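Local coordinates for conserved Archaeal protein (Sulfolobus acidocaldarius, PDB 4OPG), which catalyses the FAD-dependent hydrogenation of the double bonds in geranylgeranyl chains during the biosynthesis of archaeal membrane lipids, at residues Lys54-Lys59 / Ala305-Tyr310; Gly61-Lys66 / Pro100-Arg105; Lys370-Glu375 / Asp392-Val397. The protein carries 1 engineered substitution. All coordinates share one frame; numbering follows the deposited sequence.

Contact 1: residues Lys54-Lys59 / Ala305-Tyr310; sequences KAHFDK and AMISGY. With GRG (geranylgeranyl diphosphate), chain D.
His56, which meets Ile307 with one edge of its imidazole, gives the N-H on NE2 to phosphate oxygen O2A of geranylgeranyl diphosphate at 2.7 Å. This bond is moderately straight, with an N-H...O angle of 156°, and O2A lies near the ring plane. Tyr341 OH and Lys344 NZ are hydrogen-bonded to the same ligand, so three side chains share its phosphate end. Another part of the imidazole edge faces protein: Ile307 CD1 sits near the ring plane, 3.6 Å from His56 ND1, and the two side chains stand at about a right angle. Ile307 reaches that far because its chain runs extended to CD1, whose methyl also lies 3.6 Å from Lys59 NZ, although Lys59 is poorly ordered. On the CB side of His56 the packing passes to Met306. A bend at its last torsion (chi3 -60°) swings the methyl over the Phe57 ring, where CE stands 4.1 Å from the centroid and almost on the ring normal, a CH-pi contact. Met306 SD approaches the same centroid obliquely at 4.6 Å, a Met-aromatic contact, while Met306 CE also touches His56 CB at 3.8 Å. Replacing His56 by an alanine would probably deprive the phosphate of its NE2 donor and open a gap beside Ile307 CD1. The segments run nearly parallel, with axes 14° apart and 10.3 Å at closest approach. Helix 54-59, which directly follows strand 51-53 at the border of the eight-stranded sheet, thus lies along helix 302-322. Helix 332-355 packs on the pair through Tyr337, Glu340 and Tyr341, and helix 16-25 meets Met306 through Phe16, a residue of the FAD site.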
loop_
_atom_site.group_PDB
_atom_site.type_symbol
_atom_site.label_atom_id
_atom_site.label_comp_id
_atom_site.label_asym_id
_atom_site.label_seq_id
_atom_site.Cartn_x
_atom_site.Cartn_y
_atom_site.Cartn_z
ATOM N N LYS A 54 0.205 -8.840 11.748
ATOM C CA LYS A 54 1.348 -9.562 12.295
ATOM C C LYS A 54 1.901 -10.562 11.283
ATOM O O LYS A 54 3.097 -10.858 11.278
ATOM C CB LYS A 54 0.962 -10.285 13.588
ATOM C CG LYS A 54 2.135 -10.954 14.293
ATOM C CD LYS A 54 1.700 -11.719 15.531
ATOM C CE LYS A 54 0.945 -12.983 15.162
ATOM N NZ LYS A 54 0.692 -13.840 16.352
ATOM N N ALA A 55 1.022 -11.071 10.426
ATOM C CA ALA A 55 1.382 -12.100 9.454
ATOM C C ALA A 55 2.508 -11.660 8.521
ATOM O O ALA A 55 3.335 -12.476 8.110
ATOM C CB ALA A 55 0.158 -12.500 8.642
ATOM N N HIS A 56 2.538 -10.373 8.192
ATOM C CA HIS A 56 3.550 -9.841 7.286
ATOM C C HIS A 56 4.954 -9.963 7.869
ATOM O O HIS A 56 5.900 -10.310 7.162
ATOM C CB HIS A 56 3.252 -8.379 6.947
ATOM C CG HIS A 56 2.081 -8.196 6.035
ATOM N ND1 HIS A 56 2.126 -8.511 4.693
ATOM C CD2 HIS A 56 0.834 -7.721 6.267
ATOM C CE1 HIS A 56 0.957 -8.243 4.140
ATOM N NE2 HIS A 56 0.155 -7.763 5.072
ATOM N N PHE A 57 5.084 -9.678 9.163
ATOM C CA PHE A 57 6.378 -9.738 9.832
ATOM C C PHE A 57 6.896 -11.172 9.906
ATOM O O PHE A 57 8.098 -11.415 9.791
ATOM C CB PHE A 57 6.284 -9.137 11.237
ATOM C CG PHE A 57 5.946 -7.672 11.248
ATOM C CD1 PHE A 57 6.948 -6.716 11.258
ATOM C CD2 PHE A 57 4.626 -7.251 11.245
ATOM C CE1 PHE A 57 6.639 -5.369 11.266
ATOM C CE2 PHE A 57 4.311 -5.906 11.254
ATOM C CZ PHE A 57 5.318 -4.964 11.264
ATOM N N ASP A 58 5.979 -12.116 10.095
ATOM C CA ASP A 58 6.325 -13.532 10.156
ATOM C C ASP A 58 6.827 -14.047 8.813
ATOM O O ASP A 58 7.916 -14.616 8.719
ATOM C CB ASP A 58 5.118 -14.359 10.604
ATOM C CG ASP A 58 4.833 -14.223 12.085
ATOM O OD1 ASP A 58 5.796 -14.064 12.864
ATOM O OD2 ASP A 58 3.645 -14.282 12.471
ATOM N N LYS A 59 6.016 -13.842 7.779
ATOM C CA LYS A 59 6.300 -14.331 6.436
ATOM C C LYS A 59 7.662 -13.887 5.905
ATOM O O LYS A 59 8.395 -14.674 5.306
ATOM C CB LYS A 59 5.202 -13.867 5.476
ATOM C CG LYS A 59 5.432 -14.248 4.027
ATOM C CD LYS A 59 4.685 -13.312 3.090
ATOM C CE LYS A 59 3.200 -13.260 3.413
ATOM N NZ LYS A 59 2.477 -12.299 2.533
ATOM N N ALA A 305 4.441 -3.111 1.334
ATOM C CA ALA A 305 5.677 -2.388 1.041
ATOM C C ALA A 305 6.877 -3.216 1.483
ATOM O O ALA A 305 7.890 -3.280 0.786
ATOM C CB ALA A 305 5.688 -1.028 1.720
ATOM N N MET A 306 6.755 -3.847 2.648
ATOM C CA MET A 306 7.796 -4.743 3.138
ATOM C C MET A 306 7.949 -5.938 2.203
ATOM O O MET A 306 9.061 -6.405 1.960
ATOM C CB MET A 306 7.484 -5.218 4.558
ATOM C CG MET A 306 7.529 -4.118 5.607
ATOM S SD MET A 306 7.374 -4.757 7.290
ATOM C CE MET A 306 5.774 -5.555 7.202
ATOM N N ILE A 307 6.827 -6.424 1.681
ATOM C CA ILE A 307 6.840 -7.518 0.716
ATOM C C ILE A 307 7.597 -7.120 -0.550
ATOM O O ILE A 307 8.409 -7.889 -1.066
ATOM C CB ILE A 307 5.410 -7.958 0.339
ATOM C CG1 ILE A 307 4.685 -8.523 1.562
ATOM C CG2 ILE A 307 5.439 -8.987 -0.782
ATOM C CD1 ILE A 307 3.277 -9.000 1.275
ATOM N N SER A 308 7.333 -5.910 -1.037
ATOM C CA SER A 308 7.987 -5.412 -2.242
ATOM C C SER A 308 9.492 -5.257 -2.023
ATOM O O SER A 308 10.286 -5.485 -2.934
ATOM C CB SER A 308 7.370 -4.080 -2.683
ATOM O OG SER A 308 7.628 -3.046 -1.748
ATOM N N GLY A 309 9.878 -4.877 -0.807
ATOM C CA GLY A 309 11.284 -4.767 -0.454
ATOM C C GLY A 309 11.960 -6.126 -0.435
ATOM O O GLY A 309 13.121 -6.265 -0.828
ATOM N N TYR A 310 11.223 -7.132 0.026
ATOM C CA TYR A 310 11.701 -8.509 0.027
ATOM C C TYR A 310 11.951 -8.999 -1.397
ATOM O O TYR A 310 13.017 -9.535 -1.700
ATOM C CB TYR A 310 10.693 -9.415 0.741
ATOM C CG TYR A 310 10.879 -10.893 0.480
ATOM C CD1 TYR A 310 11.805 -11.636 1.201
ATOM C CD2 TYR A 310 10.116 -11.550 -0.480
ATOM C CE1 TYR A 310 11.975 -12.990 0.966
ATOM C CE2 TYR A 310 10.279 -12.902 -0.723
ATOM C CZ TYR A 310 11.209 -13.617 0.003
ATOM O OH TYR A 310 11.371 -14.964 -0.234
HETATM C C20 GRG D . -13.597 0.001 -0.126
HETATM C C19 GRG D . -15.235 2.026 0.111
HETATM C C18 GRG D . -14.732 0.686 0.611
HETATM C C17 GRG D . -15.296 0.128 1.704
HETATM C C16 GRG D . -14.838 -1.218 2.227
HETATM C C14 GRG D . -14.565 -3.636 3.440
HETATM C C13 GRG D . -13.499 -2.595 3.722
HETATM C C15 GRG D . -13.670 -1.180 3.199
HETATM C C12 GRG D . -12.411 -2.946 4.441
HETATM C C11 GRG D . -12.308 -4.379 4.930
HETATM C C9 GRG D . -11.381 -4.535 6.116
HETATM C C8 GRG D . -10.867 -5.961 6.134
HETATM C C10 GRG D . -11.830 -7.128 6.224
HETATM C C7 GRG D . -9.541 -6.188 6.062
HETATM C C6 GRG D . -9.001 -7.602 6.067
HETATM C C5 GRG D . -8.219 -7.862 7.332
HETATM C C3 GRG D . -6.766 -7.482 7.139
HETATM C C4 GRG D . -6.318 -6.068 7.432
HETATM C C2 GRG D . -5.880 -8.409 6.714
HETATM C C1 GRG D . -4.414 -8.080 6.520
HETATM O O1 GRG D . -4.213 -7.241 5.410
HETATM P PA GRG D . -3.305 -7.774 4.232
HETATM O O1A GRG D . -4.136 -7.903 2.980
HETATM O O3A GRG D . -2.738 -9.206 4.594
HETATM O O2A GRG D . -2.171 -6.800 4.017
#

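Contact 2: residues Gly61-Lys66 / Pro100-Arg105; sequences GMPYPK and PLYNQR
Tyr102 and Arg105, one turn apart on their helix, both carry CG opposite the backbone N (chi1 177° in each), which sends the phenol and the guanidinium out to the loop Gly61-Lys66. The phenol donates from Tyr102 OH to Pro63 O at 2.8 Å. It approaches in the carbonyl plane with a C=O...donor angle of 150°, and Pro63 O in turn lies near the plane of the aromatic ring, at its edge. Around the hydroxyl the fit is close: Met62 CG comes within 3.3 Å of Tyr102 OH, and the Pro63 ring stands across it. Farther back along the phenol, Pro65 CB packs against Tyr102 CD1 at 3.9 Å. Arg105 takes the next part of the loop. A bend at chi3 (72°) turns its end toward the backbone of the loop, and NH1 comes to lie 2.7 Å from Tyr64 O, close to the guanidinium plane. Pro63 CB lies 3.9 Å from Arg105 NH2, while Lys66 CE stands over one face of the guanidinium, 4.0 Å from the same nitrogen. The ammonium, Lys66 NZ, is 4.1 Å from Arg105 NH2, a closeness of like charges probably eased by the salt bridges of Arg105 to Glu69 and Glu109. Two side chains a turn apart on the helix thus reach successive parts of an irregular loop. The loop leaves helix 54-59 at Gly61, whose positive phi completes a Schellman motif, and leads on to strand 70-80. Phe57 of helix 54-59 packs on Met62 and Pro65, Ser20 and Tyr23 of helix 16-25 meet Met62 and Pro63, and Phe95 and Leu97 of strand 87-97 back Pro65, while helix 99-112 supplies Tyr102 and Arg105.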
loop_
_atom_site.group_PDB
_atom_site.type_symbol
_atom_site.label_atom_id
_atom_site.label_comp_id
_atom_site.label_asym_id
_atom_site.label_seq_id
_atom_site.Cartn_x
_atom_site.Cartn_y
_atom_site.Cartn_z
ATOM N N GLY A 61 10.225 -12.708 7.638
ATOM C CA GLY A 61 11.298 -12.794 8.612
ATOM C C GLY A 61 11.664 -11.417 9.129
ATOM O O GLY A 61 12.826 -11.133 9.424
ATOM N N MET A 62 10.657 -10.556 9.230
ATOM C CA MET A 62 10.850 -9.192 9.702
ATOM C C MET A 62 10.749 -9.144 11.223
ATOM O O MET A 62 9.843 -9.742 11.804
ATOM C CB MET A 62 9.818 -8.258 9.065
ATOM C CG MET A 62 10.355 -6.890 8.691
ATOM S SD MET A 62 11.560 -6.968 7.352
ATOM C CE MET A 62 12.090 -5.260 7.288
ATOM N N PRO A 63 11.680 -8.431 11.876
ATOM C CA PRO A 63 11.698 -8.348 13.340
ATOM C C PRO A 63 10.415 -7.742 13.907
ATOM O O PRO A 63 9.968 -6.697 13.433
ATOM C CB PRO A 63 12.901 -7.442 13.627
ATOM C CG PRO A 63 13.101 -6.662 12.369
ATOM C CD PRO A 63 12.734 -7.603 11.265
ATOM N N TYR A 64 9.832 -8.408 14.899
ATOM C CA TYR A 64 8.627 -7.913 15.557
ATOM C C TYR A 64 8.856 -6.545 16.184
ATOM O O TYR A 64 9.913 -6.289 16.762
ATOM C CB TYR A 64 8.155 -8.890 16.638
ATOM C CG TYR A 64 7.243 -9.992 16.149
ATOM C CD1 TYR A 64 7.012 -10.187 14.793
ATOM C CD2 TYR A 64 6.603 -10.832 17.050
ATOM C CE1 TYR A 64 6.173 -11.197 14.351
ATOM C CE2 TYR A 64 5.765 -11.839 16.619
ATOM C CZ TYR A 64 5.553 -12.019 15.270
ATOM O OH TYR A 64 4.716 -13.028 14.851
ATOM N N PRO A 65 7.862 -5.657 16.065
ATOM C CA PRO A 65 7.912 -4.372 16.767
ATOM C C PRO A 65 7.795 -4.571 18.275
ATOM O O PRO A 65 6.802 -5.124 18.746
ATOM C CB PRO A 65 6.702 -3.620 16.211
ATOM C CG PRO A 65 5.774 -4.693 15.738
ATOM C CD PRO A 65 6.657 -5.791 15.231
ATOM N N LYS A 66 8.805 -4.134 19.018
ATOM C CA LYS A 66 8.811 -4.311 20.464
ATOM C C LYS A 66 9.096 -3.002 21.189
ATOM O O LYS A 66 9.606 -2.051 20.596
ATOM C CB LYS A 66 9.841 -5.368 20.866
ATOM C CG LYS A 66 11.234 -5.109 20.323
ATOM C CD LYS A 66 12.211 -6.181 20.778
ATOM C CE LYS A 66 13.564 -6.012 20.105
ATOM N NZ LYS A 66 14.145 -4.663 20.350
ATOM N N PRO A 100 7.572 5.701 12.965
ATOM C CA PRO A 100 8.952 6.177 12.820
ATOM C C PRO A 100 9.955 5.388 13.662
ATOM O O PRO A 100 11.064 5.131 13.198
ATOM C CB PRO A 100 8.873 7.632 13.295
ATOM C CG PRO A 100 7.449 8.015 13.106
ATOM C CD PRO A 100 6.675 6.777 13.425
ATOM N N LEU A 101 9.566 5.001 14.873
ATOM C CA LEU A 101 10.463 4.268 15.762
ATOM C C LEU A 101 10.845 2.905 15.194
ATOM O O LEU A 101 12.016 2.524 15.217
ATOM C CB LEU A 101 9.833 4.098 17.147
ATOM C CG LEU A 101 9.952 5.301 18.084
ATOM C CD1 LEU A 101 9.454 4.946 19.475
ATOM C CD2 LEU A 101 11.391 5.797 18.136
ATOM N N TYR A 102 9.861 2.172 14.686
ATOM C CA TYR A 102 10.137 0.872 14.085
ATOM C C TYR A 102 10.906 1.025 12.775
ATOM O O TYR A 102 11.825 0.256 12.493
ATOM C CB TYR A 102 8.844 0.093 13.842
ATOM C CG TYR A 102 9.078 -1.234 13.155
ATOM C CD1 TYR A 102 9.494 -2.348 13.876
ATOM C CD2 TYR A 102 8.897 -1.371 11.785
ATOM C CE1 TYR A 102 9.718 -3.560 13.252
ATOM C CE2 TYR A 102 9.120 -2.580 11.152
ATOM C CZ TYR A 102 9.529 -3.669 11.888
ATOM O OH TYR A 102 9.750 -4.872 11.259
ATOM N N ASN A 103 10.515 2.013 11.976
ATOM C CA ASN A 103 11.174 2.291 10.705
ATOM C C ASN A 103 12.664 2.542 10.907
ATOM O O ASN A 103 13.501 2.022 10.169
ATOM C CB ASN A 103 10.524 3.498 10.022
ATOM C CG ASN A 103 10.693 3.489 8.513
ATOM O OD1 ASN A 103 9.745 3.765 7.774
ATOM N ND2 ASN A 103 11.898 3.181 8.046
ATOM N N GLN A 104 12.983 3.334 11.926
ATOM C CA GLN A 104 14.360 3.721 12.198
ATOM C C GLN A 104 15.191 2.576 12.771
ATOM O O GLN A 104 16.409 2.548 12.597
ATOM C CB GLN A 104 14.389 4.921 13.144
ATOM C CG GLN A 104 13.914 6.210 12.492
ATOM C CD GLN A 104 13.437 7.237 13.498
ATOM O OE1 GLN A 104 13.878 7.253 14.647
ATOM N NE2 GLN A 104 12.524 8.101 13.070
ATOM N N ARG A 105 14.543 1.633 13.451
ATOM C CA ARG A 105 15.262 0.471 13.965
ATOM C C ARG A 105 15.664 -0.454 12.825
ATOM O O ARG A 105 16.779 -0.975 12.804
ATOM C CB ARG A 105 14.428 -0.299 14.992
ATOM C CG ARG A 105 15.136 -1.552 15.498
ATOM C CD ARG A 105 14.496 -2.120 16.752
ATOM N NE ARG A 105 13.205 -2.749 16.490
ATOM C CZ ARG A 105 13.036 -4.050 16.281
ATOM N NH1 ARG A 105 11.824 -4.536 16.052
ATOM N NH2 ARG A 105 14.081 -4.868 16.300
#

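Contact 3: residues Lys370-Glu375 / Asp392-Val397; sequences KIIKEE and DKAMRV
Ile371 and Ala394 form the tight part of this contact, the two backbones coming so close that their CA atoms are 4.5 Å apart. The small side chain of Ala394 is consistent with so close an approach: its CB rests 3.3 Å from the backbone oxygen Ile371 O and 3.9 Å from Ile371 CB. Next to it, Ile371 CG2 touches Val397 CG1 at 3.8 Å, the side chains crossing at about a right angle one helical turn beyond Ala394. The first torsion of Ile371 explains the division of its branches. CG1 takes the position between the backbone N and the carbonyl carbon (chi1 52°) and leads away from the helix, so CG2 is the branch that meets the valine. Ile372 adds a looser touch, its CG2 lying 4.4 Å from Ala394 CB. The other side of the contact is exposed and polar. Two extended lysines converge there, Lys373 NZ standing 3.6 Å from Lys393 NZ, with their chains again nearly perpendicular. Such a pair of like charges is unlikely to add cohesion. Lys373 NZ also forms a salt bridge with Glu375 OE2 at 3.6 Å, which may temper the repulsion, although Glu375 is poorly ordered. Apolar packing, with no hydrogen bond between the segments, therefore carries the contact. Val397 O accepts a hydrogen bond from Tyr365 OH, and Leu410 of helix 410-425 packs on Ala394. The arrangement is that of a short helix-to-helix connection: a Schellman motif at Lys370 closes helix 360-368, Lys373 takes the N-cap position of helix 374-383, and the residues between them lie against helix 388-398, the next helix in the chain.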
loop_
_atom_site.group_PDB
_atom_site.type_symbol
_atom_site.label_atom_id
_atom_site.label_comp_id
_atom_site.label_asym_id
_atom_site.label_seq_id
_atom_site.Cartn_x
_atom_site.Cartn_y
_atom_site.Cartn_z
ATOM N N LYS A 370 -26.422 -10.470 5.907
ATOM C CA LYS A 370 -25.268 -11.370 5.939
ATOM C C LYS A 370 -25.055 -12.110 4.621
ATOM O O LYS A 370 -25.112 -13.340 4.580
ATOM C CB LYS A 370 -25.419 -12.388 7.075
ATOM C CG LYS A 370 -25.275 -11.811 8.475
ATOM C CD LYS A 370 -23.821 -11.505 8.801
ATOM C CE LYS A 370 -23.641 -11.189 10.278
ATOM N NZ LYS A 370 -24.441 -10.004 10.698
ATOM N N ILE A 371 -24.811 -11.367 3.546
ATOM C CA ILE A 371 -24.623 -11.981 2.235
ATOM C C ILE A 371 -23.348 -12.823 2.192
ATOM O O ILE A 371 -23.244 -13.762 1.403
ATOM C CB ILE A 371 -24.583 -10.924 1.115
ATOM C CG1 ILE A 371 -23.573 -9.826 1.445
ATOM C CG2 ILE A 371 -25.963 -10.321 0.909
ATOM C CD1 ILE A 371 -23.501 -8.740 0.399
ATOM N N ILE A 372 -22.383 -12.483 3.041
ATOM C CA ILE A 372 -21.190 -13.304 3.222
ATOM C C ILE A 372 -20.882 -13.450 4.708
ATOM O O ILE A 372 -21.272 -12.604 5.513
ATOM C CB ILE A 372 -19.957 -12.713 2.505
ATOM C CG1 ILE A 372 -19.604 -11.341 3.081
ATOM C CG2 ILE A 372 -20.189 -12.627 1.003
ATOM C CD1 ILE A 372 -18.309 -10.770 2.542
ATOM N N LYS A 373 -20.190 -14.524 5.073
ATOM C CA LYS A 373 -19.790 -14.719 6.461
ATOM C C LYS A 373 -18.293 -14.479 6.634
ATOM O O LYS A 373 -17.559 -14.354 5.654
ATOM C CB LYS A 373 -20.175 -16.119 6.949
ATOM C CG LYS A 373 -19.840 -17.249 5.992
ATOM C CD LYS A 373 -20.383 -18.569 6.521
ATOM C CE LYS A 373 -20.140 -19.712 5.548
ATOM N NZ LYS A 373 -20.698 -20.997 6.058
ATOM N N GLU A 374 -17.852 -14.415 7.887
ATOM C CA GLU A 374 -16.480 -14.032 8.216
ATOM C C GLU A 374 -15.449 -15.016 7.671
ATOM O O GLU A 374 -14.293 -14.655 7.449
ATOM C CB GLU A 374 -16.317 -13.904 9.733
ATOM C CG GLU A 374 -17.559 -13.400 10.465
ATOM C CD GLU A 374 -17.899 -11.951 10.156
ATOM O OE1 GLU A 374 -17.077 -11.255 9.523
ATOM O OE2 GLU A 374 -18.997 -11.506 10.556
ATOM N N GLU A 375 -15.875 -16.257 7.461
ATOM C CA GLU A 375 -15.002 -17.288 6.915
ATOM C C GLU A 375 -14.546 -16.926 5.507
ATOM O O GLU A 375 -13.417 -17.218 5.112
ATOM C CB GLU A 375 -15.719 -18.638 6.902
ATOM C CG GLU A 375 -16.416 -18.977 8.207
ATOM C CD GLU A 375 -17.394 -20.124 8.061
ATOM O OE1 GLU A 375 -18.277 -20.268 8.934
ATOM O OE2 GLU A 375 -17.282 -20.883 7.075
ATOM N N ASP A 392 -22.356 -17.114 -5.324
ATOM C CA ASP A 392 -23.659 -17.722 -5.570
ATOM C C ASP A 392 -24.525 -17.675 -4.318
ATOM O O ASP A 392 -25.722 -17.396 -4.390
ATOM C CB ASP A 392 -23.507 -19.169 -6.046
ATOM C CG ASP A 392 -22.948 -19.266 -7.449
ATOM O OD1 ASP A 392 -23.127 -18.308 -8.230
ATOM O OD2 ASP A 392 -22.331 -20.303 -7.775
ATOM N N LYS A 393 -23.908 -17.945 -3.173
ATOM C CA LYS A 393 -24.613 -17.931 -1.899
ATOM C C LYS A 393 -25.100 -16.523 -1.572
ATOM O O LYS A 393 -26.186 -16.342 -1.022
ATOM C CB LYS A 393 -23.711 -18.461 -0.784
ATOM C CG LYS A 393 -24.428 -18.722 0.531
ATOM C CD LYS A 393 -23.527 -19.464 1.509
ATOM C CE LYS A 393 -24.281 -19.856 2.772
ATOM N NZ LYS A 393 -23.439 -20.669 3.695
ATOM N N ALA A 394 -24.293 -15.528 -1.924
ATOM C CA ALA A 394 -24.653 -14.136 -1.697
ATOM C C ALA A 394 -25.756 -13.692 -2.655
ATOM O O ALA A 394 -26.661 -12.956 -2.270
ATOM C CB ALA A 394 -23.433 -13.242 -1.842
ATOM N N MET A 395 -25.674 -14.149 -3.901
ATOM C CA MET A 395 -26.661 -13.791 -4.918
ATOM C C MET A 395 -28.049 -14.342 -4.600
ATOM O O MET A 395 -29.058 -13.760 -5.002
ATOM C CB MET A 395 -26.211 -14.281 -6.296
ATOM C CG MET A 395 -25.136 -13.425 -6.940
ATOM S SD MET A 395 -25.681 -11.729 -7.217
ATOM C CE MET A 395 -27.100 -11.997 -8.278
ATOM N N ARG A 396 -28.105 -15.464 -3.889
ATOM C CA ARG A 396 -29.390 -16.022 -3.482
ATOM C C ARG A 396 -30.064 -15.117 -2.455
ATOM O O ARG A 396 -31.288 -15.019 -2.410
ATOM C CB ARG A 396 -29.224 -17.438 -2.922
ATOM C CG ARG A 396 -29.016 -18.498 -3.994
ATOM C CD ARG A 396 -29.223 -19.904 -3.450
ATOM N NE ARG A 396 -28.142 -20.320 -2.562
ATOM C CZ ARG A 396 -27.028 -20.918 -2.973
ATOM N NH1 ARG A 396 -26.842 -21.169 -4.263
ATOM N NH2 ARG A 396 -26.096 -21.264 -2.095
ATOM N N VAL A 397 -29.255 -14.450 -1.638
ATOM C CA VAL A 397 -29.767 -13.499 -0.660
ATOM C C VAL A 397 -30.184 -12.200 -1.345
ATOM O O VAL A 397 -31.246 -11.646 -1.056
ATOM C CB VAL A 397 -28.722 -13.193 0.431
ATOM C CG1 VAL A 397 -29.254 -12.150 1.403
ATOM C CG2 VAL A 397 -28.334 -14.467 1.167
#

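Contacts 1 and 2 are neighbours, their centres 12 Å apart, and contact 2 is nested within the chain loop that contact 1 closes. They touch directly: Asp58 OD1 and Tyr64 OH are 2.5 Å apart and Phe57 O lies 2.8 Å from Met62 N, both probable hydrogen bonds, while Phe57 CE1 packs 3.2 Å from Tyr102 OH. The His56 side chain is about 7 Å from the bound reduced flavin, that of Tyr102 about 10 Å, so contact 1 comes nearer the flavin by this measure. Contact 3 is remote, its centre 31 Å from that of contact 1 and 38 Å from that of contact 2, yet the Ile372 side chain is about 8 Å from a bound geranylgeranyl diphosphate.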